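PDB 5D66: uncharacterized protein from Acinetobacter baumannii, which is of unknown function but, being built of ankyrin repeats, probably serves as a scaffold that binds other proteins. Local coordinates for residues 39-42 / 43-46; 51-54 / 55-59; 68-72 / 73-77; 80-83 / 84-88; 102-105 / 106-109. One frame throughout, in Å; residues are numbered along the deposited sequence.

Contact 1 (39-42 / 43-46); sequences ALMV and ATRA
Thr44 and Leu40, and Arg45 and Met41, meet one turn apart along helix 39-45, a short helix in the N-terminal half of this ankyrin repeat stack. Thr44 suits its place because its hydroxyl can be satisfied by its own helix: OG1, anti to the carbonyl carbon (chi1 -61°), donates to Leu40 O at 2.9 Å from above the carbonyl plane. Thr44 N reaches the same oxygen at 2.9 Å, but from the opposite face, so one acceptor is gripped twice and the buried hydroxyl has an acceptor within its own helix. On the next side of the helix the selenomethionine Met41 and Arg45 cross at about a right angle. Chi1 of Met41 (-168°) puts its CG over one face of the guanidinium, toward the rim and 3.6 Å from Arg45 NH2; bends at chi2 and chi3 then carry Met41 CE back to 3.6 Å from Arg45 CG. That NH2 bonds outside the helix, to Asp66 in a salt bridge and to Ser37 OG, partners that probably help to hold the flat group over the methionine. Alanines at 39 and 43 keep the helix slim for close neighbours: Ala39 lies on helix 6-12, Ala43 on helix 49-57, while Leu40, Met41 and Thr44 press against Pro72 of helix 72-79.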
loop_
_atom_site.group_PDB
_atom_site.type_symbol
_atom_site.label_atom_id
_atom_site.label_comp_id
_atom_site.label_asym_id
_atom_site.label_seq_id
_atom_site.Cartn_x
_atom_site.Cartn_y
_atom_site.Cartn_z
ATOM N N ALA A 39 -0.165 15.433 -10.443
ATOM C CA ALA A 39 -0.831 16.191 -9.432
ATOM C C ALA A 39 -1.507 15.252 -8.420
ATOM O O ALA A 39 -1.537 15.524 -7.211
ATOM C CB ALA A 39 -1.796 17.176 -10.004
ATOM N N LEU A 40 -2.067 14.130 -8.903
ATOM C CA LEU A 40 -2.642 13.173 -7.966
ATOM C C LEU A 40 -1.566 12.579 -7.042
ATOM O O LEU A 40 -1.829 12.368 -5.865
ATOM C CB LEU A 40 -3.372 12.057 -8.722
ATOM C CG LEU A 40 -3.917 10.924 -7.832
ATOM C CD1 LEU A 40 -4.922 11.437 -6.804
ATOM C CD2 LEU A 40 -4.535 9.813 -8.678
HETATM N N MSE A 41 -0.360 12.326 -7.544
HETATM C CA MSE A 41 0.718 11.854 -6.673
HETATM C C MSE A 41 1.027 12.900 -5.601
HETATM O O MSE A 41 1.165 12.551 -4.409
HETATM C CB MSE A 41 1.928 11.497 -7.474
HETATM C CG MSE A 41 2.958 10.744 -6.638
HETATM SE SE MSE A 41 2.396 8.971 -6.022
HETATM C CE MSE A 41 2.291 9.265 -4.127
ATOM N N VAL A 42 1.088 14.186 -5.978
ATOM C CA VAL A 42 1.308 15.270 -5.022
ATOM C C VAL A 42 0.224 15.287 -3.960
ATOM O O VAL A 42 0.497 15.362 -2.746
ATOM C CB VAL A 42 1.418 16.603 -5.753
ATOM C CG1 VAL A 42 1.449 17.765 -4.784
ATOM C CG2 VAL A 42 2.662 16.616 -6.649
ATOM N N ALA A 43 -1.042 15.186 -4.366
ATOM C CA ALA A 43 -2.159 15.175 -3.408
ATOM C C ALA A 43 -2.059 13.982 -2.482
ATOM O O ALA A 43 -2.322 14.075 -1.278
ATOM C CB ALA A 43 -3.484 15.156 -4.129
ATOM N N THR A 44 -1.688 12.820 -3.021
ATOM C CA THR A 44 -1.648 11.596 -2.238
ATOM C C THR A 44 -0.557 11.645 -1.194
ATOM O O THR A 44 -0.752 11.237 -0.039
ATOM C CB THR A 44 -1.529 10.377 -3.141
ATOM O OG1 THR A 44 -2.684 10.311 -4.007
ATOM C CG2 THR A 44 -1.501 9.077 -2.338
ATOM N N ARG A 45 0.624 12.144 -1.546
ATOM C CA ARG A 45 1.709 12.260 -0.584
ATOM C C ARG A 45 1.297 13.114 0.629
ATOM O O ARG A 45 1.737 12.821 1.761
ATOM C CB ARG A 45 2.959 12.881 -1.185
ATOM C CG ARG A 45 3.625 12.045 -2.265
ATOM C CD ARG A 45 4.821 12.761 -2.788
ATOM N NE ARG A 45 5.387 12.193 -4.012
ATOM C CZ ARG A 45 5.625 12.873 -5.136
ATOM N NH1 ARG A 45 5.374 14.155 -5.238
ATOM N NH2 ARG A 45 6.211 12.242 -6.128
ATOM N N ALA A 46 0.447 14.090 0.412
ATOM C CA ALA A 46 -0.026 14.981 1.440
ATOM C C ALA A 46 -1.261 14.474 2.203
ATOM O O ALA A 46 -1.711 15.123 3.149
ATOM C CB ALA A 46 -0.309 16.356 0.836
#

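Contact 2 (51-54 / 55-59); sequences AAHM and LIEAG
A Schellman motif closes helix 49-57, and the side chains of its last turns pack along the helix toward that end. Gly59 takes a positive phi of 104°, a conformation that suits glycine. Its N bonds back to Ile56 O at 3.0 Å, one of the motif's two bonds, and Ala58 N makes the last helical bond, to Met54 O at 3.1 Å. Within the last turns, Glu57 and His53 meet on the exposed side. Glu57 CG stands over one face of the imidazole, 3.8 Å from the ring centroid of His53 and somewhat toward its rim, a CH-pi contact. The first torsions, 179° in His53 and -74° in Glu57, bring Glu57 CG onto the ring, and the bend of the glutamate at chi2 then sets OE2 3.7 Å from His53 NE2, with the carboxylate and ring planes 38° apart. On the buried sides, small Ala51 and Ala52 allow helices 16-23, 39-45 and 82-90 to come close, and Leu55 and Ile56 supply the apolar bulk. Glu57 and His53 thus meet through a methylene on a ring face, and the nearby carboxylate may favour a protonated imidazole.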
loop_
_atom_site.group_PDB
_atom_site.type_symbol
_atom_site.label_atom_id
_atom_site.label_comp_id
_atom_site.label_asym_id
_atom_site.label_seq_id
_atom_site.Cartn_x
_atom_site.Cartn_y
_atom_site.Cartn_z
ATOM N N ALA A 51 -8.761 16.736 -2.721
ATOM C CA ALA A 51 -8.087 16.918 -4.009
ATOM C C ALA A 51 -7.908 15.608 -4.743
ATOM O O ALA A 51 -8.148 15.502 -5.926
ATOM C CB ALA A 51 -6.715 17.561 -3.811
ATOM N N ALA A 52 -7.529 14.578 -3.992
ATOM C CA ALA A 52 -7.364 13.246 -4.601
ATOM C C ALA A 52 -8.703 12.764 -5.185
ATOM O O ALA A 52 -8.725 12.256 -6.322
ATOM C CB ALA A 52 -6.821 12.252 -3.603
ATOM N N HIS A 53 -9.803 12.946 -4.459
ATOM C CA HIS A 53 -11.097 12.531 -4.983
ATOM C C HIS A 53 -11.420 13.239 -6.292
ATOM O O HIS A 53 -11.867 12.616 -7.247
ATOM C CB HIS A 53 -12.184 12.810 -3.960
ATOM C CG HIS A 53 -13.551 12.430 -4.411
ATOM N ND1 HIS A 53 -14.526 13.325 -4.802
ATOM C CD2 HIS A 53 -14.080 11.208 -4.576
ATOM C CE1 HIS A 53 -15.631 12.670 -5.107
ATOM N NE2 HIS A 53 -15.376 11.381 -4.984
HETATM N N MSE A 54 -11.221 14.548 -6.332
HETATM C CA MSE A 54 -11.550 15.315 -7.528
HETATM C C MSE A 54 -10.702 14.860 -8.705
HETATM O O MSE A 54 -11.193 14.700 -9.818
HETATM C CB MSE A 54 -11.388 16.792 -7.244
HETATM C CG MSE A 54 -11.779 17.664 -8.403
HETATM SE SE MSE A 54 -11.745 19.548 -7.985
HETATM C CE MSE A 54 -13.509 19.595 -7.268
ATOM N N LEU A 55 -9.428 14.635 -8.463
ATOM C CA LEU A 55 -8.503 14.223 -9.551
ATOM C C LEU A 55 -8.818 12.821 -10.076
ATOM O O LEU A 55 -8.830 12.577 -11.265
ATOM C CB LEU A 55 -7.051 14.338 -9.090
ATOM C CG LEU A 55 -6.575 15.792 -8.841
ATOM C CD1 LEU A 55 -5.282 15.760 -8.022
ATOM C CD2 LEU A 55 -6.416 16.581 -10.131
ATOM N N ILE A 56 -9.095 11.916 -9.133
ATOM C CA ILE A 56 -9.503 10.551 -9.484
ATOM C C ILE A 56 -10.827 10.542 -10.241
ATOM O O ILE A 56 -10.901 9.837 -11.265
ATOM C CB ILE A 56 -9.536 9.631 -8.245
ATOM C CG1 ILE A 56 -8.131 9.417 -7.727
ATOM C CG2 ILE A 56 -10.166 8.304 -8.554
ATOM C CD1 ILE A 56 -8.039 8.800 -6.345
ATOM N N GLU A 57 -11.806 11.298 -9.802
ATOM C CA GLU A 57 -13.074 11.318 -10.518
ATOM C C GLU A 57 -12.912 11.863 -11.957
ATOM O O GLU A 57 -13.631 11.466 -12.871
ATOM C CB GLU A 57 -14.109 12.094 -9.721
ATOM C CG GLU A 57 -14.628 11.357 -8.504
ATOM C CD GLU A 57 -15.330 10.021 -8.772
ATOM O OE1 GLU A 57 -16.141 9.880 -9.754
ATOM O OE2 GLU A 57 -15.073 9.107 -7.945
ATOM N N ALA A 58 -11.933 12.757 -12.143
ATOM C CA ALA A 58 -11.671 13.352 -13.434
ATOM C C ALA A 58 -10.731 12.481 -14.305
ATOM O O ALA A 58 -10.391 12.865 -15.378
ATOM C CB ALA A 58 -11.148 14.734 -13.247
ATOM N N GLY A 59 -10.308 11.329 -13.802
ATOM C CA GLY A 59 -9.586 10.350 -14.575
ATOM C C GLY A 59 -8.092 10.222 -14.370
ATOM O O GLY A 59 -7.407 9.538 -15.150
#

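Contact 3 (68-72 / 73-77); sequences IQDSP and YLYAG
Ser71 caps the N-terminus of helix 72-79 by taking a bond from Leu74 N, which the helix itself could not satisfy in its first turn. The hydroxyl sits between the backbone N and the carbonyl carbon (chi1 66°), and from there OG accepts the amide of Leu74 at 3.0 Å in a nearly straight bond, N-H...O 167°. The next amide, Tyr75 N, goes to the serine carbonyl, Ser71 O, at 2.9 Å, and Ala76 N follows with Pro72 O at 3.0 Å. Proline fits the first helical position because it has no amide hydrogen to leave without an acceptor there, and its ring lies against Leu40, Met41 and Thr44 of helix 39-45. Tyr73 is also joined to Val62 by a backbone hydrogen bond. Leu74 folds its apolar chain against the cap, with CG 3.4 Å from Ser71 OG. Farther out, Asp70 approaches Tyr75 across the turn: OD2 lies 3.3 Å from Tyr75 CD1, at the ring edge and near its plane, and the carboxylate and ring planes stand 73° apart. Its other oxygen, OD1, faces Arg100 in a long, weak ion pair, while Asp70 N is held by Asp66 OD1. Ser71 N, by contrast, is buried without a partner. The cap therefore satisfies Leu74 N, ordinary helical bonds take over from Tyr75, and the aspartate's negative charge near the helix start would probably interact favourably with the helix dipole.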
loop_
_atom_site.group_PDB
_atom_site.type_symbol
_atom_site.label_atom_id
_atom_site.label_comp_id
_atom_site.label_asym_id
_atom_site.label_seq_id
_atom_site.Cartn_x
_atom_site.Cartn_y
_atom_site.Cartn_z
ATOM N N ILE A 68 10.585 7.376 -7.723
ATOM C CA ILE A 68 10.913 6.274 -6.783
ATOM C C ILE A 68 9.927 5.122 -6.895
ATOM O O ILE A 68 9.905 4.290 -5.999
ATOM C CB ILE A 68 11.112 6.753 -5.340
ATOM C CG1 ILE A 68 9.833 7.300 -4.706
ATOM C CG2 ILE A 68 12.272 7.766 -5.300
ATOM C CD1 ILE A 68 9.925 7.584 -3.243
ATOM N N GLN A 69 9.211 5.017 -8.000
ATOM C CA GLN A 69 8.247 3.927 -8.272
ATOM C C GLN A 69 7.044 3.905 -7.333
ATOM O O GLN A 69 6.374 2.890 -7.249
ATOM C CB GLN A 69 8.935 2.545 -8.330
ATOM C CG GLN A 69 10.008 2.442 -9.428
ATOM C CD GLN A 69 10.071 0.957 -9.915
ATOM O OE1 GLN A 69 9.069 0.346 -10.317
ATOM N NE2 GLN A 69 11.268 0.430 -9.997
ATOM N N ASP A 70 6.703 5.036 -6.741
ATOM C CA ASP A 70 5.441 5.172 -6.043
ATOM C C ASP A 70 4.366 5.547 -7.029
ATOM O O ASP A 70 4.546 6.371 -7.916
ATOM C CB ASP A 70 5.506 6.228 -4.950
ATOM C CG ASP A 70 6.199 5.745 -3.721
ATOM O OD1 ASP A 70 6.259 4.517 -3.444
ATOM O OD2 ASP A 70 6.549 6.649 -2.915
ATOM N N SER A 71 3.179 4.998 -6.824
ATOM C CA SER A 71 1.928 5.437 -7.443
ATOM C C SER A 71 0.987 5.889 -6.367
ATOM O O SER A 71 1.142 5.521 -5.176
ATOM C CB SER A 71 1.261 4.349 -8.272
ATOM O OG SER A 71 0.837 3.307 -7.400
ATOM N N PRO A 72 -0.094 6.579 -6.728
ATOM C CA PRO A 72 -1.091 6.949 -5.711
ATOM C C PRO A 72 -1.617 5.733 -4.916
ATOM O O PRO A 72 -1.681 5.771 -3.705
ATOM C CB PRO A 72 -2.161 7.716 -6.499
ATOM C CG PRO A 72 -1.324 8.350 -7.607
ATOM C CD PRO A 72 -0.287 7.340 -7.966
ATOM N N TYR A 73 -1.990 4.671 -5.635
ATOM C CA TYR A 73 -2.449 3.439 -4.989
ATOM C C TYR A 73 -1.356 2.870 -4.059
ATOM O O TYR A 73 -1.616 2.537 -2.901
ATOM C CB TYR A 73 -2.866 2.447 -6.079
ATOM C CG TYR A 73 -2.769 0.994 -5.651
ATOM C CD1 TYR A 73 -3.641 0.465 -4.724
ATOM C CD2 TYR A 73 -1.770 0.177 -6.149
ATOM C CE1 TYR A 73 -3.523 -0.881 -4.342
ATOM C CE2 TYR A 73 -1.650 -1.150 -5.784
ATOM C CZ TYR A 73 -2.495 -1.656 -4.836
ATOM O OH TYR A 73 -2.383 -2.972 -4.423
ATOM N N LEU A 74 -0.145 2.653 -4.588
ATOM C CA LEU A 74 0.895 2.009 -3.800
ATOM C C LEU A 74 1.238 2.793 -2.547
ATOM O O LEU A 74 1.445 2.223 -1.472
ATOM C CB LEU A 74 2.139 1.741 -4.624
ATOM C CG LEU A 74 2.030 0.683 -5.659
ATOM C CD1 LEU A 74 3.165 0.810 -6.697
ATOM C CD2 LEU A 74 2.130 -0.689 -5.022
ATOM N N TYR A 75 1.345 4.109 -2.678
ATOM C CA TYR A 75 1.733 4.970 -1.601
ATOM C C TYR A 75 0.596 5.049 -0.549
ATOM O O TYR A 75 0.842 5.000 0.660
ATOM C CB TYR A 75 1.998 6.379 -2.090
ATOM C CG TYR A 75 2.633 7.302 -1.099
ATOM C CD1 TYR A 75 3.993 7.407 -1.033
ATOM C CD2 TYR A 75 1.890 8.081 -0.251
ATOM C CE1 TYR A 75 4.619 8.229 -0.103
ATOM C CE2 TYR A 75 2.484 8.899 0.656
ATOM C CZ TYR A 75 3.861 8.995 0.730
ATOM O OH TYR A 75 4.479 9.861 1.625
ATOM N N ALA A 76 -0.655 5.175 -0.992
ATOM C CA ALA A 76 -1.773 5.236 -0.047
ATOM C C ALA A 76 -1.819 3.940 0.765
ATOM O O ALA A 76 -2.081 3.972 1.983
ATOM C CB ALA A 76 -3.099 5.490 -0.729
ATOM N N GLY A 77 -1.596 2.800 0.126
ATOM C CA GLY A 77 -1.571 1.542 0.877
ATOM C C GLY A 77 -0.424 1.498 1.884
ATOM O O GLY A 77 -0.611 1.145 3.063
#

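Contact 4 (80-83 / 84-88); sequences GYLK and ILRMT
The start of helix 82-90, which follows a tight turn from helix 72-79 in the ankyrin repeat stack, brings Leu82 and Arg86 together on the flank that faces helix 115-124. Both side chains are modelled in two conformers, and in those described here the arginine chain, extended from CG to NE, lays its guanidinium beside the leucine. Leu82 CD1 then stands over the centre of one face, 3.9 Å from Arg86 CZ, while CD2 of the same leucine lies near Arg86 NH2, a closeness that remains tentative. Leu82 CG is anti to its backbone N (chi1 -176°), which turns the branched end toward the later turn. Leucine suits the place because its two methyls can cover the flat cation without competing for its N-H groups, and Arg86 NH1 makes a weak bond to Thr120 OG1 of helix 115-124. Leu82 also touches Leu85, CD1 to CD2 at 4.0 Å, and Leu85 carries the apolar surface inward to Tyr73 and Ala76.

The backbone starts with Tyr81 at the N-cap, whose carbonyl accepts Leu85 N at 2.8 Å. Arg86 N then bonds to Leu82 O at 2.9 Å. Farther along, Thr88 turns its hydroxyl back on the helix and gives OG1 to Leu85 O at 2.8 Å, which lets a polar residue sit buried beside Tyr73. Gly80, with its positive phi of 69°, ends the preceding helix in a Schellman motif, so one tight turn closes helix 72-79 and opens helix 82-90. Such a compact reversal is in keeping with the helical hairpins from which ankyrin repeats are built.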
loop_
_atom_site.group_PDB
_atom_site.type_symbol
_atom_site.label_atom_id
_atom_site.label_comp_id
_atom_site.label_asym_id
_atom_site.label_seq_id
_atom_site.Cartn_x
_atom_site.Cartn_y
_atom_site.Cartn_z
ATOM N N GLY A 80 -1.187 3.812 4.876
ATOM C CA GLY A 80 -2.459 3.713 5.595
ATOM C C GLY A 80 -3.394 4.880 5.337
ATOM O O GLY A 80 -4.199 5.235 6.185
ATOM N N TYR A 81 -3.271 5.493 4.169
ATOM C CA TYR A 81 -4.173 6.599 3.783
ATOM C C TYR A 81 -5.407 5.907 3.173
ATOM O O TYR A 81 -5.575 5.798 1.968
ATOM C CB TYR A 81 -3.488 7.521 2.795
ATOM C CG TYR A 81 -2.340 8.346 3.353
ATOM C CD1 TYR A 81 -2.056 8.442 4.717
ATOM C CD2 TYR A 81 -1.520 9.039 2.484
ATOM C CE1 TYR A 81 -0.989 9.202 5.179
ATOM C CE2 TYR A 81 -0.471 9.839 2.960
ATOM C CZ TYR A 81 -0.231 9.895 4.305
ATOM O OH TYR A 81 0.812 10.679 4.763
ATOM N N LEU A 82 -6.300 5.493 4.060
ATOM C CA LEU A 82 -7.274 4.504 3.698
ATOM C C LEU A 82 -8.403 5.116 2.844
ATOM O O LEU A 82 -8.902 4.449 1.944
ATOM C CB LEU A 82 -7.737 3.843 4.978
ATOM C CG LEU A 82 -8.717 2.697 4.807
ATOM C CD1 LEU A 82 -8.154 1.619 3.877
ATOM C CD2 LEU A 82 -8.979 2.150 6.202
ATOM N N LYS A 83 -8.750 6.378 3.081
ATOM C CA LYS A 83 -9.790 7.002 2.263
ATOM C C LYS A 83 -9.318 7.114 0.793
ATOM O O LYS A 83 -10.028 6.735 -0.130
ATOM C CB LYS A 83 -10.211 8.377 2.828
ATOM C CG LYS A 83 -10.937 8.174 4.163
ATOM C CD LYS A 83 -11.263 9.459 4.823
ATOM C CE LYS A 83 -12.199 9.273 5.982
ATOM N NZ LYS A 83 -12.573 10.589 6.507
ATOM N N ILE A 84 -8.091 7.574 0.582
ATOM C CA ILE A 84 -7.547 7.651 -0.778
ATOM C C ILE A 84 -7.390 6.240 -1.328
ATOM O O ILE A 84 -7.719 6.003 -2.494
ATOM C CB ILE A 84 -6.254 8.443 -0.819
ATOM C CG1 ILE A 84 -6.516 9.920 -0.501
ATOM C CG2 ILE A 84 -5.622 8.333 -2.213
ATOM C CD1 ILE A 84 -5.287 10.786 -0.434
ATOM N N LEU A 85 -6.871 5.318 -0.520
ATOM C CA LEU A 85 -6.711 3.958 -1.022
ATOM C C LEU A 85 -8.036 3.386 -1.565
ATOM O O LEU A 85 -8.057 2.794 -2.655
ATOM C CB LEU A 85 -6.158 3.055 0.069
ATOM C CG LEU A 85 -6.030 1.608 -0.308
ATOM C CD1 LEU A 85 -4.964 1.437 -1.425
ATOM C CD2 LEU A 85 -5.694 0.740 0.851
ATOM N N ARG A 86 -9.124 3.547 -0.801
ATOM C CA ARG A 86 -10.417 3.033 -1.236
ATOM C C ARG A 86 -10.820 3.655 -2.582
ATOM O O ARG A 86 -11.371 2.964 -3.421
ATOM C CB ARG A 86 -11.450 3.210 -0.193
ATOM C CG ARG A 86 -11.245 2.358 1.001
ATOM C CD ARG A 86 -12.456 2.478 1.938
ATOM N NE ARG A 86 -12.196 2.139 3.342
ATOM C CZ ARG A 86 -11.974 0.908 3.817
ATOM N NH1 ARG A 86 -11.977 -0.169 3.024
ATOM N NH2 ARG A 86 -11.771 0.729 5.121
HETATM N N MSE A 87 -10.553 4.939 -2.758
HETATM C CA MSE A 87 -10.826 5.578 -4.044
HETATM C C MSE A 87 -10.047 4.910 -5.154
HETATM O O MSE A 87 -10.574 4.635 -6.267
HETATM C CB MSE A 87 -10.506 7.059 -4.032
HETATM C CG MSE A 87 -11.164 7.886 -3.029
HETATM SE SE MSE A 87 -10.346 9.669 -3.025
HETATM C CE MSE A 87 -10.972 10.155 -1.274
ATOM N N THR A 88 -8.765 4.661 -4.924
ATOM C CA THR A 88 -7.958 4.012 -5.953
ATOM C C THR A 88 -8.465 2.609 -6.315
ATOM O O THR A 88 -8.401 2.202 -7.481
ATOM C CB THR A 88 -6.442 4.027 -5.649
ATOM O OG1 THR A 88 -6.086 3.069 -4.667
ATOM C CG2 THR A 88 -5.898 5.359 -5.288
#

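Contact 5 (102-105 / 106-109); sequences GGTA and LIPA
Thr104 and Leu106 meet at the start of helix 106-111 in the ankyrin stack, in a TALIPA stretch that resembles the family's TPLH signature. Everything that touches here is buried, and the contrast lies between close carbon packing and slack polar bonding. On the tight side the ring of Pro108 presses on the preceding turn, with CD 3.0 Å from Thr104 O and CG 3.5 Å from Ala105 O. Proline is well tolerated in a first turn, and here its CD fills the place in front of Thr104 O where an amide would bond. The hydrogen bonds are looser. Thr104 OG1, set between its backbone N and carbonyl carbon (chi1 65°), caps Leu106 N only weakly, at 3.3 Å and an angle of 125°. Ile107 N to Thr104 O and Ala109 N to Ala105 O are likewise weak, and Thr104 N is buried with no partner. Toward the partly exposed end, Gly102 adopts positive phi, favourable to glycine, and gives its carbonyl to His130 NE2. Ala105 touches Tyr73 and Leu121, and Leu106 packs on Val118 and Ala138. Ile107 reaches back over the loop, its CD1 4.1 Å from Gly103 CA.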
loop_
_atom_site.group_PDB
_atom_site.type_symbol
_atom_site.label_atom_id
_atom_site.label_comp_id
_atom_site.label_asym_id
_atom_site.label_seq_id
_atom_site.Cartn_x
_atom_site.Cartn_y
_atom_site.Cartn_z
ATOM N N GLY A 102 9.786 -3.926 -4.852
ATOM C CA GLY A 102 9.174 -5.067 -5.434
ATOM C C GLY A 102 8.014 -5.635 -4.673
ATOM O O GLY A 102 7.617 -6.760 -4.915
ATOM N N GLY A 103 7.433 -4.832 -3.803
ATOM C CA GLY A 103 6.302 -5.241 -3.021
ATOM C C GLY A 103 4.977 -4.715 -3.528
ATOM O O GLY A 103 4.893 -3.711 -4.166
ATOM N N THR A 104 3.908 -5.476 -3.287
ATOM C CA THR A 104 2.582 -4.964 -3.438
ATOM C C THR A 104 2.275 -3.904 -2.380
ATOM O O THR A 104 3.058 -3.708 -1.462
ATOM C CB THR A 104 1.583 -6.103 -3.255
ATOM O OG1 THR A 104 1.720 -6.532 -1.895
ATOM C CG2 THR A 104 1.753 -7.249 -4.197
ATOM N N ALA A 105 1.119 -3.260 -2.486
ATOM C CA ALA A 105 0.696 -2.311 -1.451
ATOM C C ALA A 105 0.486 -2.992 -0.093
ATOM O O ALA A 105 0.546 -2.358 0.949
ATOM C CB ALA A 105 -0.564 -1.564 -1.890
ATOM N N LEU A 106 0.148 -4.283 -0.127
ATOM C CA LEU A 106 -0.119 -5.024 1.085
ATOM C C LEU A 106 1.079 -5.205 1.964
ATOM O O LEU A 106 0.952 -5.228 3.198
ATOM C CB LEU A 106 -0.729 -6.389 0.730
ATOM C CG LEU A 106 -1.024 -7.345 1.807
ATOM C CD1 LEU A 106 -2.037 -6.719 2.841
ATOM C CD2 LEU A 106 -1.585 -8.627 1.285
ATOM N N ILE A 107 2.242 -5.408 1.388
ATOM C CA ILE A 107 3.446 -5.734 2.175
ATOM C C ILE A 107 3.804 -4.566 3.126
ATOM O O ILE A 107 3.940 -4.804 4.346
ATOM C CB ILE A 107 4.604 -6.223 1.313
ATOM C CG1 ILE A 107 4.198 -7.531 0.612
ATOM C CG2 ILE A 107 5.816 -6.456 2.227
ATOM C CD1 ILE A 107 5.230 -8.087 -0.290
ATOM N N PRO A 108 3.919 -3.311 2.656
ATOM C CA PRO A 108 4.197 -2.219 3.604
ATOM C C PRO A 108 3.071 -1.979 4.569
ATOM O O PRO A 108 3.298 -1.580 5.725
ATOM C CB PRO A 108 4.506 -1.029 2.706
ATOM C CG PRO A 108 3.829 -1.354 1.401
ATOM C CD PRO A 108 4.059 -2.834 1.268
ATOM N N ALA A 109 1.812 -2.199 4.175
ATOM C CA ALA A 109 0.696 -2.038 5.094
ATOM C C ALA A 109 0.858 -3.013 6.260
ATOM O O ALA A 109 0.663 -2.650 7.437
ATOM C CB ALA A 109 -0.595 -2.253 4.373
#

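Overall arrangement
Contacts 1 to 5 follow one another along the chain without overlap, and trace successive helices of the ankyrin stack. Contacts 1 and 2 lie on the consecutive helices 39-45 and 49-57, with centres 11 Å apart; contact 3 spans a loop and the start of helix 72-79, and its centre is again 11 Å from that of contact 4 on helix 82-90. Across these, Met41 packs on Ser71 and Pro72, and Met87 on His53 and Ile56. Contact 5 opens helix 106-111, touching contact 3 through Tyr73 and Ala105 but lying about 23 Å, centre to centre, from contact 2. Neighbour thus packs on neighbour, giving an elongated array stabilised by local contacts rather than a single central core.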